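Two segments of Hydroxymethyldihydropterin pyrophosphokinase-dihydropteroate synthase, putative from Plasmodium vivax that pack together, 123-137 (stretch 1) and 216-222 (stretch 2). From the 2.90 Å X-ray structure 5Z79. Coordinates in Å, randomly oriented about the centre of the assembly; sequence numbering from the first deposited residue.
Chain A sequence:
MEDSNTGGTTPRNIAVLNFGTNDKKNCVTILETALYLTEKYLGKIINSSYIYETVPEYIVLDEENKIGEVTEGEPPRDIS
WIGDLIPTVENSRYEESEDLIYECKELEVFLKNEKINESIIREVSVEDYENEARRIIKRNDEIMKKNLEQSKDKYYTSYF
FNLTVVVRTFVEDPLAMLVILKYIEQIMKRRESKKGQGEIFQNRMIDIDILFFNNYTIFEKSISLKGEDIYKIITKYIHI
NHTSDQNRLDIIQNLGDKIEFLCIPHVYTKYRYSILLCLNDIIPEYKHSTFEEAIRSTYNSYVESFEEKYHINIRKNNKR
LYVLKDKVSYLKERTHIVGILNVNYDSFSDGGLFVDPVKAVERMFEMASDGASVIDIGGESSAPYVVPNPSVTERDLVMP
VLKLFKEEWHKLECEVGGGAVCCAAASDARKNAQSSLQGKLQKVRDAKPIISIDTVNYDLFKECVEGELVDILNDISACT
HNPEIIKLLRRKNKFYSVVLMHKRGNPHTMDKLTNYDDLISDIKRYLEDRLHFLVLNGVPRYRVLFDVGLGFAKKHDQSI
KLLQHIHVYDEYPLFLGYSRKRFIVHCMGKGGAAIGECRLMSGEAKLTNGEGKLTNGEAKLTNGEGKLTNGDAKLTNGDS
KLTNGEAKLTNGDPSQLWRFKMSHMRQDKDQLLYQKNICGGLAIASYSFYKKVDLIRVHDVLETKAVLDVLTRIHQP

Stretch 1 (123-137) EVSVEDYENEARRII
Stretch 2 216-222: YTIFEKS

How are the two segments laid against each other? Residues 123-125 run extended (phi/psi -81/169, -142/152 and -71/157) into a helix that begins at Val126 and continues past Ile137, with phi near -65° and psi near -40°. In the second segment Ile218 to Glu220 form a strand, with phi/psi of -135/137, -143/104 and -108/115. The helix and strand axes approach to 8.6 Å, their N-to-C directions 53° apart. Glu123 lies beside Ile218, CA to CA 4.7 Å, and Tyr129 beside Phe219, CA to CA 6.3 Å.

Which polar groups are satisfied across the contact? Both hydrogen bonds use the backbone of Thr217. Its N donates to Glu123 OE1 at 3.0 Å with an angle of 160°, and its O accepts from Val124 N at 3.0 Å with a more bent 140°. The carboxylate reaches its donor although the Glu123 CA-to-CB bond points sideways; chi1 of -79° (m), chi2 of -161° (t) and chi3 of 99° carry it there. Glu123 CA also lies 3.4 Å from Thr217 O, a CA-H...O contact beside the stronger bond.

What holds the start of the helix, where backbone N-H groups lack a preceding turn? Ser125, at the N-cap with chi1 of 89° (p), accepts from Asp128 N through OG at 3.1 Å, while its backbone O accepts from Tyr129 N at 2.9 Å. The i to i+4 ladder continues to Ile137 N and Ala133 O at 2.9 Å; the bond from Ile136 N to Glu132 O, 3.3 Å, is weak. Tyr129 OH is hydrogen-bonded elsewhere in the structure, so its ring can pack here with its hydroxyl satisfied.

Where does Phe219 go, and what surrounds its ring? Its CA-to-CB bond points toward the helix, and chi1 of -157° (t) with chi2 of -71° sets one ring face against Glu132: CB of Glu132 sits 3.6 Å from the Phe219 ring centroid, 11° off the normal, a CH-pi contact. At the ring edge lie Ile136 CG1, 4.2 Å from Phe219 CZ, and Tyr129 CD1, 4.4 Å from Phe219 CD2. Ile136 is m, m; Tyr129 is t with chi2 of 84°, its CB 3.9 Å from Thr217 CG2. In the loop before the helix, the CA-to-CB bond of Val124 (chi1 162°, t) points toward the second segment, and its CG2 comes within 3.8 Å of Phe219 N.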

ATOM      1  N   GLU A 123      40.496  23.108 -35.036  1.00 44.81           N
ATOM      2  CA  GLU A 123      39.149  23.483 -34.604  1.00 44.65           C
ATOM      3  C   GLU A 123      38.343  24.152 -35.735  1.00 45.91           C
ATOM      4  O   GLU A 123      38.874  24.510 -36.759  1.00 47.01           O
ATOM      5  CB  GLU A 123      39.210  24.400 -33.371  1.00 44.80           C
ATOM      6  CG  GLU A 123      39.446  23.662 -32.061  1.00 43.39           C
ATOM      7  CD  GLU A 123      39.046  24.480 -30.828  1.00 43.48           C
ATOM      8  OE1 GLU A 123      37.919  24.280 -30.273  1.00 42.81           O
ATOM      9  OE2 GLU A 123      39.860  25.347 -30.420  1.00 44.33           O
ATOM     10  N   VAL A 124      37.054  24.326 -35.521  1.00 45.84           N
ATOM     11  CA  VAL A 124      36.113  24.768 -36.543  1.00 46.96           C
ATOM     12  C   VAL A 124      35.096  25.710 -35.867  1.00 47.46           C
ATOM     13  O   VAL A 124      34.856  25.595 -34.655  1.00 46.51           O
ATOM     14  CB  VAL A 124      35.426  23.527 -37.170  1.00 46.24           C
ATOM     15  CG1 VAL A 124      34.149  23.871 -37.911  1.00 47.22           C
ATOM     16  CG2 VAL A 124      36.387  22.788 -38.089  1.00 46.25           C
ATOM     17  N   SER A 125      34.528  26.660 -36.622  1.00 49.04           N
ATOM     18  CA  SER A 125      33.540  27.577 -36.049  1.00 49.72           C
ATOM     19  C   SER A 125      32.238  26.861 -35.763  1.00 48.89           C
ATOM     20  O   SER A 125      31.915  25.833 -36.374  1.00 48.29           O
ATOM     21  CB  SER A 125      33.237  28.725 -36.975  1.00 51.77           C
ATOM     22  OG  SER A 125      32.185  28.382 -37.848  1.00 52.21           O
ATOM     23  N   VAL A 126      31.474  27.422 -34.837  1.00 48.98           N
ATOM     24  CA  VAL A 126      30.240  26.787 -34.411  1.00 48.21           C
ATOM     25  C   VAL A 126      29.283  26.679 -35.580  1.00 49.19           C
ATOM     26  O   VAL A 126      28.619  25.681 -35.728  1.00 48.43           O
ATOM     27  CB  VAL A 126      29.579  27.529 -33.236  1.00 48.38           C
ATOM     28  CG1 VAL A 126      28.160  27.030 -33.003  1.00 48.03           C
ATOM     29  CG2 VAL A 126      30.403  27.347 -31.973  1.00 47.17           C
ATOM     30  N   GLU A 127      29.221  27.689 -36.432  1.00 51.00           N
ATOM     31  CA  GLU A 127      28.317  27.583 -37.562  1.00 52.07           C
ATOM     32  C   GLU A 127      28.772  26.503 -38.579  1.00 51.59           C
ATOM     33  O   GLU A 127      27.929  25.811 -39.144  1.00 51.65           O
ATOM     34  CB  GLU A 127      28.012  28.950 -38.203  1.00 54.31           C
ATOM     35  CG  GLU A 127      29.185  29.918 -38.296  1.00 55.17           C
ATOM     36  CD  GLU A 127      29.007  31.029 -39.333  1.00 57.52           C
ATOM     37  OE1 GLU A 127      28.463  30.773 -40.439  1.00 58.37           O
ATOM     38  OE2 GLU A 127      29.443  32.162 -39.037  1.00 58.62           O
ATOM     39  N   ASP A 128      30.071  26.322 -38.805  1.00 51.19           N
ATOM     40  CA  ASP A 128      30.508  25.301 -39.764  1.00 50.84           C
ATOM     41  C   ASP A 128      30.285  23.947 -39.181  1.00 49.06           C
ATOM     42  O   ASP A 128      29.911  23.037 -39.897  1.00 48.97           O
ATOM     43  CB  ASP A 128      31.970  25.440 -40.152  1.00 50.97           C
ATOM     44  CG  ASP A 128      32.243  26.695 -40.909  1.00 52.89           C
ATOM     45  OD1 ASP A 128      31.289  27.295 -41.444  1.00 54.26           O
ATOM     46  OD2 ASP A 128      33.417  27.100 -40.966  1.00 53.16           O
ATOM     47  N   TYR A 129      30.512  23.810 -37.888  1.00 47.77           N
ATOM     48  CA  TYR A 129      30.227  22.561 -37.225  1.00 46.15           C
ATOM     49  C   TYR A 129      28.758  22.078 -37.411  1.00 46.30           C
ATOM     50  O   TYR A 129      28.501  20.908 -37.762  1.00 45.70           O
ATOM     51  CB  TYR A 129      30.531  22.704 -35.738  1.00 45.03           C
ATOM     52  CG  TYR A 129      30.145  21.493 -34.954  1.00 43.46           C
ATOM     53  CD1 TYR A 129      31.003  20.415 -34.861  1.00 42.33           C
ATOM     54  CD2 TYR A 129      28.893  21.402 -34.334  1.00 43.24           C
ATOM     55  CE1 TYR A 129      30.641  19.276 -34.164  1.00 41.02           C
ATOM     56  CE2 TYR A 129      28.524  20.265 -33.620  1.00 41.88           C
ATOM     57  CZ  TYR A 129      29.406  19.210 -33.548  1.00 40.79           C
ATOM     58  OH  TYR A 129      29.086  18.087 -32.871  1.00 39.58           O
ATOM     59  N   GLU A 130      27.806  22.993 -37.179  1.00 47.24           N
ATOM     60  CA  GLU A 130      26.371  22.671 -37.183  1.00 47.50           C
ATOM     61  C   GLU A 130      25.979  22.236 -38.573  1.00 48.51           C
ATOM     62  O   GLU A 130      25.365  21.193 -38.745  1.00 48.07           O
ATOM     63  CB  GLU A 130      25.519  23.853 -36.725  1.00 48.57           C
ATOM     64  CG  GLU A 130      25.908  24.434 -35.371  1.00 47.85           C
ATOM     65  CD  GLU A 130      25.000  24.024 -34.208  1.00 46.92           C
ATOM     66  OE1 GLU A 130      25.279  22.996 -33.471  1.00 45.25           O
ATOM     67  OE2 GLU A 130      24.009  24.780 -34.007  1.00 47.96           O
ATOM     68  N   ASN A 131      26.383  23.014 -39.569  1.00 49.95           N
ATOM     69  CA  ASN A 131      26.097  22.691 -40.965  1.00 51.13           C
ATOM     70  C   ASN A 131      26.471  21.275 -41.312  1.00 50.09           C
ATOM     71  O   ASN A 131      25.659  20.575 -41.895  1.00 50.51           O
ATOM     72  CB  ASN A 131      26.847  23.613 -41.913  1.00 52.56           C
ATOM     73  CG  ASN A 131      26.364  25.046 -41.839  1.00 54.09           C
ATOM     74  OD1 ASN A 131      25.192  25.312 -41.548  1.00 54.64           O
ATOM     75  ND2 ASN A 131      27.267  25.988 -42.104  1.00 54.90           N
ATOM     76  N   GLU A 132      27.691  20.857 -40.959  1.00 48.89           N
ATOM     77  CA  GLU A 132      28.208  19.540 -41.366  1.00 48.08           C
ATOM     78  C   GLU A 132      27.563  18.423 -40.608  1.00 46.80           C
ATOM     79  O   GLU A 132      27.450  17.313 -41.116  1.00 46.62           O
ATOM     80  CB  GLU A 132      29.716  19.427 -41.145  1.00 47.25           C
ATOM     81  CG  GLU A 132      30.574  20.347 -42.002  1.00 48.50           C
ATOM     82  CD  GLU A 132      30.343  20.151 -43.474  1.00 49.90           C
ATOM     83  OE1 GLU A 132      29.588  19.241 -43.840  1.00 49.87           O
ATOM     84  OE2 GLU A 132      30.908  20.914 -44.268  1.00 51.13           O
ATOM     85  N   ALA A 133      27.177  18.717 -39.376  1.00 45.98           N
ATOM     86  CA  ALA A 133      26.494  17.743 -38.556  1.00 44.84           C
ATOM     87  C   ALA A 133      25.122  17.480 -39.119  1.00 45.81           C
ATOM     88  O   ALA A 133      24.740  16.337 -39.326  1.00 45.50           O
ATOM     89  CB  ALA A 133      26.384  18.240 -37.131  1.00 43.94           C
ATOM     90  N   ARG A 134      24.388  18.544 -39.409  1.00 47.17           N
ATOM     91  CA  ARG A 134      23.022  18.396 -39.907  1.00 48.31           C
ATOM     92  C   ARG A 134      22.998  17.634 -41.249  1.00 49.20           C
ATOM     93  O   ARG A 134      22.084  16.886 -41.507  1.00 49.57           O
ATOM     94  CB  ARG A 134      22.304  19.754 -39.951  1.00 49.76           C
ATOM     95  CG  ARG A 134      22.456  20.569 -38.646  1.00 49.02           C
ATOM     96  CD  ARG A 134      21.524  20.227 -37.474  1.00 48.20           C
ATOM     97  NE  ARG A 134      20.110  19.984 -37.819  1.00 49.25           N
ATOM     98  CZ  ARG A 134      19.352  20.740 -38.628  1.00 51.18           C
ATOM     99  NH1 ARG A 134      19.848  21.810 -39.255  1.00 52.34           N
ATOM    100  NH2 ARG A 134      18.078  20.402 -38.852  1.00 52.09           N
ATOM    101  N   ARG A 135      24.019  17.766 -42.081  1.00 49.57           N
ATOM    102  CA  ARG A 135      24.137  16.888 -43.248  1.00 50.22           C
ATOM    103  C   ARG A 135      24.267  15.426 -42.863  1.00 48.90           C
ATOM    104  O   ARG A 135      23.647  14.586 -43.476  1.00 49.51           O
ATOM    105  CB  ARG A 135      25.352  17.231 -44.069  1.00 50.67           C
ATOM    106  CG  ARG A 135      25.320  18.599 -44.652  1.00 52.22           C
ATOM    107  CD  ARG A 135      26.258  18.633 -45.830  1.00 53.10           C
ATOM    108  NE  ARG A 135      26.453  20.004 -46.296  1.00 54.50           N
ATOM    109  CZ  ARG A 135      25.647  20.660 -47.132  1.00 56.41           C
ATOM    110  NH1 ARG A 135      24.538  20.101 -47.623  1.00 57.24           N
ATOM    111  NH2 ARG A 135      25.965  21.905 -47.485  1.00 57.65           N
ATOM    112  N   ILE A 136      25.098  15.123 -41.873  1.00 47.23           N
ATOM    113  CA  ILE A 136      25.332  13.736 -41.455  1.00 45.99           C
ATOM    114  C   ILE A 136      24.079  13.139 -40.842  1.00 45.74           C
ATOM    115  O   ILE A 136      23.815  11.955 -41.032  1.00 45.61           O
ATOM    116  CB  ILE A 136      26.502  13.602 -40.421  1.00 44.33           C
ATOM    117  CG1 ILE A 136      27.861  13.928 -41.062  1.00 44.56           C
ATOM    118  CG2 ILE A 136      26.565  12.208 -39.784  1.00 43.09           C
ATOM    119  CD1 ILE A 136      28.343  12.955 -42.130  1.00 45.04           C
ATOM    120  N   ILE A 137      23.330  13.951 -40.096  1.00 45.75           N
ATOM    121  CA  ILE A 137      22.108  13.476 -39.461  1.00 45.60           C
ATOM    122  C   ILE A 137      21.022  13.266 -40.496  1.00 47.28           C
ATOM    123  O   ILE A 137      20.363  12.236 -40.468  1.00 47.27           O
ATOM    124  CB  ILE A 137      21.569  14.426 -38.377  1.00 45.30           C
ATOM    125  CG1 ILE A 137      22.535  14.494 -37.194  1.00 43.63           C
ATOM    126  CG2 ILE A 137      20.197  13.946 -37.905  1.00 45.49           C
ATOM    127  CD1 ILE A 137      22.247  15.641 -36.257  1.00 43.54           C
ATOM    128  N   TYR A 216      36.786  21.601 -27.027  1.00 38.67           N
ATOM    129  CA  TYR A 216      37.090  21.669 -28.459  1.00 39.39           C
ATOM    130  C   TYR A 216      35.842  21.497 -29.306  1.00 39.51           C
ATOM    131  O   TYR A 216      34.923  20.779 -28.917  1.00 38.66           O
ATOM    132  CB  TYR A 216      38.137  20.613 -28.888  1.00 38.87           C
ATOM    133  CG  TYR A 216      39.509  20.626 -28.196  1.00 38.86           C
ATOM    134  CD1 TYR A 216      39.928  21.684 -27.415  1.00 39.55           C
ATOM    135  CD2 TYR A 216      40.389  19.559 -28.371  1.00 38.32           C
ATOM    136  CE1 TYR A 216      41.159  21.658 -26.791  1.00 39.66           C
ATOM    137  CE2 TYR A 216      41.629  19.530 -27.770  1.00 38.44           C
ATOM    138  CZ  TYR A 216      42.020  20.582 -26.976  1.00 39.12           C
ATOM    139  OH  TYR A 216      43.277  20.555 -26.375  1.00 39.39           O
ATOM    140  N   THR A 217      35.836  22.183 -30.447  1.00 40.70           N
ATOM    141  CA  THR A 217      34.816  22.069 -31.482  1.00 41.14           C
ATOM    142  C   THR A 217      35.516  21.678 -32.752  1.00 41.57           C
ATOM    143  O   THR A 217      36.198  22.472 -33.316  1.00 42.64           O
ATOM    144  CB  THR A 217      34.132  23.422 -31.764  1.00 42.55           C
ATOM    145  OG1 THR A 217      33.346  23.826 -30.637  1.00 42.32           O
ATOM    146  CG2 THR A 217      33.215  23.342 -32.980  1.00 43.27           C
ATOM    147  N   ILE A 218      35.320  20.458 -33.215  1.00 40.85           N
ATOM    148  CA  ILE A 218      36.133  19.883 -34.290  1.00 41.11           C
ATOM    149  C   ILE A 218      35.259  19.161 -35.336  1.00 41.28           C
ATOM    150  O   ILE A 218      34.353  18.419 -34.986  1.00 40.54           O
ATOM    151  CB  ILE A 218      37.147  18.860 -33.681  1.00 40.02           C
ATOM    152  CG1 ILE A 218      38.198  19.579 -32.817  1.00 40.13           C
ATOM    153  CG2 ILE A 218      37.777  17.991 -34.768  1.00 40.18           C
ATOM    154  CD1 ILE A 218      38.971  18.697 -31.877  1.00 39.07           C
ATOM    155  N   PHE A 219      35.557  19.360 -36.615  1.00 42.36           N
ATOM    156  CA  PHE A 219      35.011  18.507 -37.671  1.00 42.58           C
ATOM    157  C   PHE A 219      36.008  18.240 -38.813  1.00 43.28           C
ATOM    158  O   PHE A 219      36.254  19.095 -39.659  1.00 44.56           O
ATOM    159  CB  PHE A 219      33.727  19.097 -38.215  1.00 43.54           C
ATOM    160  CG  PHE A 219      32.837  18.085 -38.874  1.00 43.51           C
ATOM    161  CD1 PHE A 219      33.182  17.513 -40.093  1.00 44.15           C
ATOM    162  CD2 PHE A 219      31.661  17.712 -38.287  1.00 42.98           C
ATOM    163  CE1 PHE A 219      32.369  16.589 -40.711  1.00 44.30           C
ATOM    164  CE2 PHE A 219      30.841  16.789 -38.898  1.00 43.11           C
ATOM    165  CZ  PHE A 219      31.195  16.227 -40.114  1.00 43.79           C
ATOM    166  N   GLU A 220      36.569  17.035 -38.816  1.00 42.50           N
ATOM    167  CA  GLU A 220      37.472  16.595 -39.852  1.00 43.11           C
ATOM    168  C   GLU A 220      36.725  15.570 -40.671  1.00 43.23           C
ATOM    169  O   GLU A 220      36.393  14.521 -40.180  1.00 42.27           O
ATOM    170  CB  GLU A 220      38.781  16.042 -39.252  1.00 42.37           C
ATOM    171  CG  GLU A 220      39.671  17.107 -38.608  1.00 42.59           C
ATOM    172  CD  GLU A 220      40.013  18.285 -39.529  1.00 44.10           C
ATOM    173  OE1 GLU A 220      40.585  18.049 -40.606  1.00 44.90           O
ATOM    174  OE2 GLU A 220      39.704  19.448 -39.176  1.00 44.59           O
ATOM    175  N   LYS A 221      36.471  15.904 -41.928  1.00 44.55           N
ATOM    176  CA  LYS A 221      35.414  15.276 -42.726  1.00 45.03           C
ATOM    177  C   LYS A 221      35.823  13.956 -43.311  1.00 44.93           C
ATOM    178  O   LYS A 221      34.971  13.085 -43.492  1.00 44.83           O
ATOM    179  CB  LYS A 221      34.960  16.177 -43.890  1.00 46.70           C
ATOM    180  CG  LYS A 221      34.045  17.338 -43.530  1.00 47.15           C
ATOM    181  CD  LYS A 221      34.114  18.441 -44.576  1.00 48.90           C
ATOM    182  CE  LYS A 221      35.435  19.210 -44.425  1.00 49.08           C
ATOM    183  NZ  LYS A 221      35.880  19.942 -45.652  1.00 50.79           N
ATOM    184  N   SER A 222      37.098  13.818 -43.655  1.00 45.14           N
ATOM    185  CA  SER A 222      37.556  12.615 -44.319  1.00 45.29           C
ATOM    186  C   SER A 222      38.960  12.268 -43.894  1.00 44.76           C
ATOM    187  O   SER A 222      39.912  12.703 -44.510  1.00 45.58           O
ATOM    188  CB  SER A 222      37.493  12.783 -45.826  1.00 46.89           C
ATOM    189  OG  SER A 222      37.773  11.549 -46.460  1.00 47.12           O
TER